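Local atomic coordinates of nitronate monooxygenase family protein (Pseudomonas aeruginosa, PDB entry 4QIT), a protein that uses flavin mononucleotide and molecular oxygen to oxidise alkyl nitronates, with the toxin propionate 3-nitronate the best and presumed physiological substrate. Residues A87-W92 with Y305-D310; A91-L96 with E106-L111. The protein carries 1 engineered substitution. All blocks are in the same frame, centred on the assembly; numbering follows the deposited sequence.

Contact 1: A87-W92 with Y305-D310; sequences ARERAW and YPFVYD
Glu89 and Phe307 both hold CG beside the backbone N and anti to the carbonyl carbon (chi1 -66° and -58°), which turns their side chains toward each other between two helices of this TIM-barrel enzyme. Helix 86-101 follows barrel strand 72-77; helix 307-320 comes after the last barrel strand and is preceded by Pro306 at its N-cap position, which follows a cis peptide bond. Beyond CG the Glu89 chain runs extended and brings OE2 over one face of the Phe307 ring. OE2 sits 3.6 Å above the ring plane, offset toward the rim, where Phe307 CG is its nearest atom. The carboxylate plane is tilted 19° from the ring plane, and OE2 alone makes the touch. The same OE2 accepts a hydrogen bond from the backbone N of Asp85, whose OD1 in turn takes one from Arg88 N, so this oxygen gets its hydrogen bond from the residue just ahead of its own helix, not from the ring. One turn on, the Trp92 indole points across to Val308 and also packs on Leu302. All four touching side chains are buried. The second meeting is looser and oblique to the indole: Val308 CG1 stands 4.2 Å from Trp92 NE1.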
loop_
_atom_site.group_PDB
_atom_site.type_symbol
_atom_site.label_atom_id
_atom_site.label_comp_id
_atom_site.label_asym_id
_atom_site.label_seq_id
_atom_site.Cartn_x
_atom_site.Cartn_y
_atom_site.Cartn_z
ATOM N N ALA A 87 -4.703 26.692 23.548
ATOM C CA ALA A 87 -4.499 27.709 22.522
ATOM C C ALA A 87 -4.609 27.115 21.120
ATOM O O ALA A 87 -5.277 27.679 20.252
ATOM C CB ALA A 87 -3.153 28.398 22.703
ATOM N N ARG A 88 -3.946 25.981 20.907
ATOM C CA ARG A 88 -3.978 25.313 19.609
ATOM C C ARG A 88 -5.387 24.812 19.293
ATOM O O ARG A 88 -5.854 24.898 18.156
ATOM C CB ARG A 88 -2.963 24.164 19.564
ATOM C CG ARG A 88 -2.752 23.586 18.167
ATOM C CD ARG A 88 -1.589 22.606 18.110
ATOM N NE ARG A 88 -0.288 23.272 18.142
ATOM C CZ ARG A 88 0.826 22.756 17.629
ATOM N NH1 ARG A 88 0.798 21.571 17.030
ATOM N NH2 ARG A 88 1.967 23.427 17.702
ATOM N N GLU A 89 -6.066 24.296 20.310
ATOM C CA GLU A 89 -7.442 23.834 20.138
ATOM C C GLU A 89 -8.388 24.997 19.844
ATOM O O GLU A 89 -9.300 24.882 19.021
ATOM C CB GLU A 89 -7.877 23.037 21.370
ATOM C CG GLU A 89 -7.085 21.742 21.511
ATOM C CD GLU A 89 -6.985 21.235 22.931
ATOM O OE1 GLU A 89 -7.778 21.669 23.794
ATOM O OE2 GLU A 89 -6.097 20.393 23.185
ATOM N N ARG A 90 -8.157 26.134 20.497
ATOM C CA ARG A 90 -8.975 27.316 20.252
ATOM C C ARG A 90 -8.838 27.768 18.797
ATOM O O ARG A 90 -9.831 28.085 18.147
ATOM C CB ARG A 90 -8.570 28.443 21.207
ATOM C CG ARG A 90 -9.448 29.684 21.146
ATOM C CD ARG A 90 -9.098 30.612 22.300
ATOM N NE ARG A 90 -9.700 31.936 22.176
ATOM C CZ ARG A 90 -9.708 32.840 23.153
ATOM N NH1 ARG A 90 -9.159 32.550 24.325
ATOM N NH2 ARG A 90 -10.275 34.024 22.962
ATOM N N ALA A 91 -7.605 27.776 18.291
ATOM C CA ALA A 91 -7.353 28.163 16.907
ATOM C C ALA A 91 -8.010 27.193 15.916
ATOM O O ALA A 91 -8.498 27.605 14.857
ATOM C CB ALA A 91 -5.848 28.274 16.645
ATOM N N TRP A 92 -8.013 25.905 16.265
ATOM C CA TRP A 92 -8.624 24.897 15.412
ATOM C C TRP A 92 -10.137 25.104 15.345
ATOM O O TRP A 92 -10.722 25.096 14.258
ATOM C CB TRP A 92 -8.286 23.492 15.916
ATOM C CG TRP A 92 -8.715 22.425 14.956
ATOM C CD1 TRP A 92 -9.772 21.565 15.085
ATOM C CD2 TRP A 92 -8.095 22.117 13.708
ATOM N NE1 TRP A 92 -9.846 20.740 13.987
ATOM C CE2 TRP A 92 -8.825 21.063 13.123
ATOM C CE3 TRP A 92 -6.991 22.640 13.021
ATOM C CZ2 TRP A 92 -8.487 20.514 11.885
ATOM C CZ3 TRP A 92 -6.653 22.095 11.792
ATOM C CH2 TRP A 92 -7.402 21.044 11.233
ATOM N N TYR A 305 -4.160 14.192 18.889
ATOM C CA TYR A 305 -5.157 13.143 19.024
ATOM C C TYR A 305 -5.377 12.885 20.524
ATOM O O TYR A 305 -4.422 12.850 21.286
ATOM C CB TYR A 305 -4.620 11.886 18.343
ATOM C CG TYR A 305 -5.513 10.675 18.443
ATOM C CD1 TYR A 305 -6.534 10.452 17.521
ATOM C CD2 TYR A 305 -5.322 9.741 19.452
ATOM C CE1 TYR A 305 -7.354 9.326 17.614
ATOM C CE2 TYR A 305 -6.134 8.623 19.564
ATOM C CZ TYR A 305 -7.142 8.419 18.642
ATOM O OH TYR A 305 -7.933 7.292 18.763
ATOM N N PRO A 306 -6.632 12.686 20.959
ATOM C CA PRO A 306 -7.867 12.607 20.182
ATOM C C PRO A 306 -8.729 13.879 20.280
ATOM O O PRO A 306 -9.927 13.844 19.948
ATOM C CB PRO A 306 -8.587 11.444 20.868
ATOM C CG PRO A 306 -8.276 11.685 22.334
ATOM C CD PRO A 306 -6.868 12.287 22.363
ATOM N N PHE A 307 -8.141 14.986 20.738
ATOM C CA PHE A 307 -8.875 16.241 20.850
ATOM C C PHE A 307 -9.473 16.672 19.518
ATOM O O PHE A 307 -10.586 17.202 19.477
ATOM C CB PHE A 307 -7.977 17.352 21.427
ATOM C CG PHE A 307 -7.409 17.027 22.779
ATOM C CD1 PHE A 307 -8.141 17.291 23.934
ATOM C CD2 PHE A 307 -6.146 16.457 22.898
ATOM C CE1 PHE A 307 -7.619 16.982 25.185
ATOM C CE2 PHE A 307 -5.619 16.148 24.144
ATOM C CZ PHE A 307 -6.360 16.409 25.287
ATOM N N VAL A 308 -8.734 16.470 18.429
ATOM C CA VAL A 308 -9.257 16.772 17.098
ATOM C C VAL A 308 -10.565 16.034 16.832
ATOM O O VAL A 308 -11.522 16.621 16.325
ATOM C CB VAL A 308 -8.231 16.442 15.995
ATOM C CG1 VAL A 308 -8.818 16.703 14.606
ATOM C CG2 VAL A 308 -6.966 17.254 16.200
ATOM N N TYR A 309 -10.616 14.749 17.189
ATOM C CA TYR A 309 -11.846 13.987 16.973
ATOM C C TYR A 309 -13.025 14.523 17.788
ATOM O O TYR A 309 -14.163 14.460 17.339
ATOM C CB TYR A 309 -11.635 12.484 17.210
ATOM C CG TYR A 309 -12.640 11.627 16.453
ATOM C CD1 TYR A 309 -13.040 11.977 15.171
ATOM C CD2 TYR A 309 -13.176 10.477 17.013
ATOM C CE1 TYR A 309 -13.947 11.209 14.459
ATOM C CE2 TYR A 309 -14.094 9.697 16.303
ATOM C CZ TYR A 309 -14.466 10.074 15.026
ATOM O OH TYR A 309 -15.369 9.321 14.302
ATOM N N ASP A 310 -12.758 15.064 18.972
ATOM C CA ASP A 310 -13.816 15.678 19.768
ATOM C C ASP A 310 -14.430 16.857 19.006
ATOM O O ASP A 310 -15.652 17.019 18.984
ATOM C CB ASP A 310 -13.251 16.124 21.120
ATOM C CG ASP A 310 -14.337 16.499 22.116
ATOM O OD1 ASP A 310 -15.413 15.863 22.110
ATOM O OD2 ASP A 310 -14.117 17.440 22.914
#

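Contact 2: A91-L96 with E106-L111; sequences AWLDYL and EPPVRL
Leu93 is the bump of this contact, a knob of two methyls rising from helix 86-101 into a shallow trough formed by Pro107, Pro108 and Leu111. Its CG lies beside the backbone N (chi1 -68°), which carries the fork out from the helix to the returning chain. CD2 meets all three apolar neighbours. It touches the Pro108 ring at CG (3.7 Å), with Pro108 CD almost as close, while Pro107 CB and Leu111 CD2 each lie 3.9 Å from Leu93 CD2. The other methyl, CD1, rests against the Pro108 carbonyl, 3.5 Å from Pro108 O, and touches Leu111 CG. The Leu93 and Leu111 side chains run antiparallel, flank to flank. Pro107 makes a smaller bump of its own: its ring corner, CG, abuts the helix backbone 3.7 Å from Leu93 O. The interface is thus apolar packing of a loop without regular secondary structure against the helix it has just left. Both prolines also pack on Phe100 farther along that helix, which extends the trough beyond Leu93. Helix 307-320 lies alongside, where Pro108 touches Ala314 and Leu111 touches Ala311, so the loop 106-111 packs against both helices where they come together.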
loop_
_atom_site.group_PDB
_atom_site.type_symbol
_atom_site.label_atom_id
_atom_site.label_comp_id
_atom_site.label_asym_id
_atom_site.label_seq_id
_atom_site.Cartn_x
_atom_site.Cartn_y
_atom_site.Cartn_z
ATOM N N ALA A 91 -7.605 27.776 18.291
ATOM C CA ALA A 91 -7.353 28.163 16.907
ATOM C C ALA A 91 -8.010 27.193 15.916
ATOM O O ALA A 91 -8.498 27.605 14.857
ATOM C CB ALA A 91 -5.848 28.274 16.645
ATOM N N TRP A 92 -8.013 25.905 16.265
ATOM C CA TRP A 92 -8.624 24.897 15.412
ATOM C C TRP A 92 -10.137 25.104 15.345
ATOM O O TRP A 92 -10.722 25.096 14.258
ATOM C CB TRP A 92 -8.286 23.492 15.916
ATOM C CG TRP A 92 -8.715 22.425 14.956
ATOM C CD1 TRP A 92 -9.772 21.565 15.085
ATOM C CD2 TRP A 92 -8.095 22.117 13.708
ATOM N NE1 TRP A 92 -9.846 20.740 13.987
ATOM C CE2 TRP A 92 -8.825 21.063 13.123
ATOM C CE3 TRP A 92 -6.991 22.640 13.021
ATOM C CZ2 TRP A 92 -8.487 20.514 11.885
ATOM C CZ3 TRP A 92 -6.653 22.095 11.792
ATOM C CH2 TRP A 92 -7.402 21.044 11.233
ATOM N N LEU A 93 -10.760 25.283 16.508
ATOM C CA LEU A 93 -12.189 25.574 16.577
ATOM C C LEU A 93 -12.556 26.840 15.798
ATOM O O LEU A 93 -13.537 26.851 15.060
ATOM C CB LEU A 93 -12.629 25.692 18.036
ATOM C CG LEU A 93 -12.580 24.372 18.808
ATOM C CD1 LEU A 93 -12.685 24.608 20.309
ATOM C CD2 LEU A 93 -13.698 23.457 18.334
ATOM N N ASP A 94 -11.758 27.897 15.941
ATOM C CA ASP A 94 -12.019 29.132 15.201
ATOM C C ASP A 94 -11.997 28.886 13.692
ATOM O O ASP A 94 -12.816 29.432 12.941
ATOM C CB ASP A 94 -10.993 30.213 15.563
ATOM C CG ASP A 94 -11.193 30.774 16.960
ATOM O OD1 ASP A 94 -12.229 30.482 17.598
ATOM O OD2 ASP A 94 -10.307 31.527 17.416
ATOM N N TYR A 95 -11.049 28.063 13.255
ATOM C CA TYR A 95 -10.937 27.675 11.854
ATOM C C TYR A 95 -12.175 26.923 11.363
ATOM O O TYR A 95 -12.610 27.114 10.224
ATOM C CB TYR A 95 -9.679 26.827 11.631
ATOM C CG TYR A 95 -9.486 26.411 10.190
ATOM C CD1 TYR A 95 -9.063 27.328 9.233
ATOM C CD2 TYR A 95 -9.727 25.106 9.782
ATOM C CE1 TYR A 95 -8.893 26.956 7.909
ATOM C CE2 TYR A 95 -9.557 24.724 8.459
ATOM C CZ TYR A 95 -9.140 25.656 7.531
ATOM O OH TYR A 95 -8.968 25.286 6.218
ATOM N N LEU A 96 -12.744 26.079 12.224
ATOM C CA LEU A 96 -13.917 25.274 11.871
ATOM C C LEU A 96 -15.227 26.059 11.946
ATOM O O LEU A 96 -16.270 25.569 11.513
ATOM C CB LEU A 96 -14.018 24.038 12.781
ATOM C CG LEU A 96 -13.176 22.780 12.501
ATOM C CD1 LEU A 96 -11.738 23.070 12.161
ATOM C CD2 LEU A 96 -13.275 21.787 13.667
ATOM N N GLU A 106 -22.583 26.678 16.678
ATOM C CA GLU A 106 -21.278 27.206 17.025
ATOM C C GLU A 106 -20.394 26.032 17.413
ATOM O O GLU A 106 -20.909 24.973 17.786
ATOM C CB GLU A 106 -21.394 28.196 18.185
ATOM C CG GLU A 106 -22.149 29.461 17.829
ATOM C CD GLU A 106 -22.141 30.473 18.953
ATOM O OE1 GLU A 106 -21.823 30.089 20.099
ATOM O OE2 GLU A 106 -22.450 31.655 18.689
ATOM N N PRO A 107 -19.065 26.211 17.320
ATOM C CA PRO A 107 -18.135 25.160 17.742
ATOM C C PRO A 107 -18.252 24.943 19.244
ATOM O O PRO A 107 -18.690 25.853 19.964
ATOM C CB PRO A 107 -16.760 25.757 17.427
ATOM C CG PRO A 107 -17.010 26.802 16.397
ATOM C CD PRO A 107 -18.357 27.372 16.754
ATOM N N PRO A 108 -17.854 23.762 19.723
ATOM C CA PRO A 108 -17.851 23.522 21.173
ATOM C C PRO A 108 -16.953 24.553 21.870
ATOM O O PRO A 108 -16.036 25.089 21.235
ATOM C CB PRO A 108 -17.279 22.106 21.299
ATOM C CG PRO A 108 -16.578 21.838 20.000
ATOM C CD PRO A 108 -17.316 22.625 18.957
ATOM N N VAL A 109 -17.226 24.856 23.136
ATOM C CA VAL A 109 -16.439 25.889 23.831
ATOM C C VAL A 109 -15.058 25.397 24.268
ATOM O O VAL A 109 -14.172 26.200 24.587
ATOM C CB VAL A 109 -17.180 26.447 25.062
ATOM C CG1 VAL A 109 -18.468 27.158 24.631
ATOM C CG2 VAL A 109 -17.470 25.342 26.055
ATOM N N ARG A 110 -14.887 24.076 24.300
ATOM C CA ARG A 110 -13.623 23.461 24.682
ATOM C C ARG A 110 -13.600 22.030 24.169
ATOM O O ARG A 110 -14.652 21.453 23.867
ATOM C CB ARG A 110 -13.442 23.478 26.205
ATOM C CG ARG A 110 -14.470 22.668 26.984
ATOM C CD ARG A 110 -14.470 23.048 28.469
ATOM N NE ARG A 110 -15.390 22.216 29.243
ATOM C CZ ARG A 110 -15.037 21.123 29.913
ATOM N NH1 ARG A 110 -13.770 20.725 29.936
ATOM N NH2 ARG A 110 -15.952 20.434 30.582
ATOM N N LEU A 111 -12.401 21.472 24.056
ATOM C CA LEU A 111 -12.238 20.098 23.595
ATOM C C LEU A 111 -11.774 19.226 24.746
ATOM O O LEU A 111 -11.139 19.708 25.688
ATOM C CB LEU A 111 -11.235 20.031 22.445
ATOM C CG LEU A 111 -11.628 20.815 21.203
ATOM C CD1 LEU A 111 -10.596 20.604 20.112
ATOM C CD2 LEU A 111 -13.016 20.396 20.726
#

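From the N terminus, the chain leaves barrel strand 72-77 and enters helix 86-101, which supplies the first segment of both contacts; they share Ala91 and Trp92. Contact 2 closes first, a short loop in which the chain turns back after nine residues. Contact 1 closes only beyond the remaining barrel strands, with 212 residues between its two segments, and the shorter loop nests within it. The two meet at Leu111, whose CD1 lies 3.9 Å from Glu89 CB and 3.5 Å from Phe307 O, while Asp310 OD2 accepts a hydrogen bond from Lys112 N. Together they tie helix 86-101, its following loop and helix 307-320 into one block.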